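Local coordinates for halocarboxylic acid dehalogenase DehI (PDB 3BJX), which probably hydrolyses the carbon-halogen bond of alpha-halocarboxylic acids, releasing the halide, at residues R119-L122 against Y123-Y127. Numbering follows the deposited sequence.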
loop_
_atom_site.group_PDB
_atom_site.type_symbol
_atom_site.label_atom_id
_atom_site.label_comp_id
_atom_site.label_asym_id
_atom_site.label_seq_id
_atom_site.Cartn_x
_atom_site.Cartn_y
_atom_site.Cartn_z
ATOM N N ARG A 119 -16.304 20.143 -15.034
ATOM C CA ARG A 119 -14.986 20.749 -15.295
ATOM C C ARG A 119 -14.354 21.524 -14.113
ATOM O O ARG A 119 -13.151 21.397 -13.870
ATOM C CB ARG A 119 -15.087 21.657 -16.550
ATOM C CG ARG A 119 -13.829 22.421 -16.890
ATOM C CD ARG A 119 -13.978 23.270 -18.122
ATOM N NE ARG A 119 -14.110 22.483 -19.351
ATOM C CZ ARG A 119 -15.218 22.430 -20.089
ATOM N NH1 ARG A 119 -16.294 23.113 -19.727
ATOM N NH2 ARG A 119 -15.260 21.694 -21.190
ATOM N N ARG A 120 -15.149 22.336 -13.410
ATOM C CA ARG A 120 -14.653 23.144 -12.284
ATOM C C ARG A 120 -14.112 22.242 -11.188
ATOM O O ARG A 120 -13.057 22.520 -10.602
ATOM C CB ARG A 120 -15.750 24.064 -11.717
ATOM C CG ARG A 120 -16.157 25.225 -12.649
ATOM C CD ARG A 120 -17.187 26.208 -12.039
ATOM N NE ARG A 120 -16.567 27.260 -11.214
ATOM C CZ ARG A 120 -16.752 27.401 -9.899
ATOM N NH1 ARG A 120 -17.537 26.548 -9.233
ATOM N NH2 ARG A 120 -16.150 28.388 -9.233
ATOM N N VAL A 121 -14.863 21.175 -10.926
ATOM C CA VAL A 121 -14.535 20.113 -9.977
ATOM C C VAL A 121 -13.309 19.333 -10.444
ATOM O O VAL A 121 -12.344 19.153 -9.694
ATOM C CB VAL A 121 -15.761 19.130 -9.813
ATOM C CG1 VAL A 121 -15.367 17.820 -9.077
ATOM C CG2 VAL A 121 -16.944 19.846 -9.144
ATOM N N LEU A 122 -13.336 18.875 -11.693
ATOM C CA LEU A 122 -12.198 18.146 -12.234
ATOM C C LEU A 122 -10.896 18.967 -12.074
ATOM O O LEU A 122 -9.867 18.424 -11.646
ATOM C CB LEU A 122 -12.451 17.718 -13.689
ATOM C CG LEU A 122 -13.525 16.664 -14.022
ATOM C CD1 LEU A 122 -13.778 16.617 -15.537
ATOM C CD2 LEU A 122 -13.147 15.286 -13.511
ATOM N N TYR A 123 -10.965 20.271 -12.352
ATOM C CA TYR A 123 -9.783 21.170 -12.286
ATOM C C TYR A 123 -9.244 21.414 -10.884
ATOM O O TYR A 123 -8.018 21.503 -10.692
ATOM C CB TYR A 123 -10.088 22.516 -12.952
ATOM C CG TYR A 123 -10.020 22.493 -14.473
ATOM C CD1 TYR A 123 -10.248 21.297 -15.190
ATOM C CD2 TYR A 123 -9.752 23.642 -15.190
ATOM C CE1 TYR A 123 -10.200 21.253 -16.561
ATOM C CE2 TYR A 123 -9.702 23.605 -16.572
ATOM C CZ TYR A 123 -9.931 22.396 -17.245
ATOM O OH TYR A 123 -9.885 22.325 -18.604
ATOM N N ALA A 124 -10.141 21.559 -9.909
ATOM C CA ALA A 124 -9.727 21.748 -8.525
ATOM C C ALA A 124 -8.934 20.546 -8.046
ATOM O O ALA A 124 -8.011 20.688 -7.236
ATOM C CB ALA A 124 -10.945 21.974 -7.607
ATOM N N PHE A 125 -9.327 19.364 -8.509
ATOM C CA PHE A 125 -8.698 18.125 -8.107
ATOM C C PHE A 125 -7.410 17.895 -8.844
ATOM O O PHE A 125 -6.438 17.501 -8.216
ATOM C CB PHE A 125 -9.632 16.919 -8.269
ATOM C CG PHE A 125 -10.612 16.785 -7.155
ATOM C CD1 PHE A 125 -10.216 16.289 -5.941
ATOM C CD2 PHE A 125 -11.927 17.207 -7.311
ATOM C CE1 PHE A 125 -11.115 16.193 -4.899
ATOM C CE2 PHE A 125 -12.817 17.117 -6.269
ATOM C CZ PHE A 125 -12.415 16.623 -5.063
ATOM N N ASN A 126 -7.413 18.117 -10.166
ATOM C CA ASN A 126 -6.181 18.136 -10.970
ATOM C C ASN A 126 -5.089 18.984 -10.361
ATOM O O ASN A 126 -3.929 18.601 -10.407
ATOM C CB ASN A 126 -6.453 18.591 -12.411
ATOM C CG ASN A 126 -7.283 17.598 -13.165
ATOM O OD1 ASN A 126 -7.443 16.467 -12.699
ATOM N ND2 ASN A 126 -7.841 18.000 -14.313
ATOM N N TYR A 127 -5.475 20.127 -9.789
ATOM C CA TYR A 127 -4.544 21.025 -9.120
ATOM C C TYR A 127 -4.017 20.505 -7.779
ATOM O O TYR A 127 -2.818 20.582 -7.518
ATOM C CB TYR A 127 -5.151 22.428 -8.929
ATOM C CG TYR A 127 -4.196 23.367 -8.248
ATOM C CD1 TYR A 127 -3.132 23.915 -8.955
ATOM C CD2 TYR A 127 -4.320 23.673 -6.901
ATOM C CE1 TYR A 127 -2.225 24.762 -8.350
ATOM C CE2 TYR A 127 -3.400 24.527 -6.266
ATOM C CZ TYR A 127 -2.350 25.071 -7.012
ATOM O OH TYR A 127 -1.408 25.924 -6.446
#
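R119 and Y123 meet one turn apart on the long helix 112-143, in a local i to i+4 contact that V121 and F125 repeat two residues further on. The side chains of R119 and Y123 run alongside each other, pointing the same way. R119 CG lies over one face of the phenol ring in a CH-pi contact, 4.0 Å from the centroid and shifted toward the rim, with Y123 CE1 its nearest ring atom at 3.8 Å. With CG anti to the backbone N (chi1 176°), the arginine places its CG methylene over the tyrosine ring before the chain bends at chi3; its guanidinium stands nearly perpendicular to the ring, with Y123 OH near its edge. Both polar ends reach D299: R119 NH2 forms a salt bridge to OD1 and Y123 OH a hydrogen bond to OD2, while E116 takes R119 NH1. A leucine in place of Y123 would probably leave D299 without its phenol partner and the R119 CG methylene without the aromatic face beneath it.

V121 and F125 also lie side by side, V121 CG1 packing 3.9 Å from F125 CE2. The edge of the F125 ring faces the V121 carbonyl, whose O also accepts F125 N at 3.2 Å. This pair is buried against helix 203-208, and the F125 ring meets W49 and lies near a bound sulfate. N126 N donates a hydrogen bond to L122 O (2.9 Å), whereas N126 ND2 turns to T295 OG1 of helix 267-299. Bonds from Y123 N to R119 O and from A124 N to R120 O complete the regular i+4 pattern of an alpha-helix, here a largely buried part of helix 112-143 in the all-helical DehI fold, with V121 and F125 against helix 203-208 and L122, Y123 and N126 against helix 267-299.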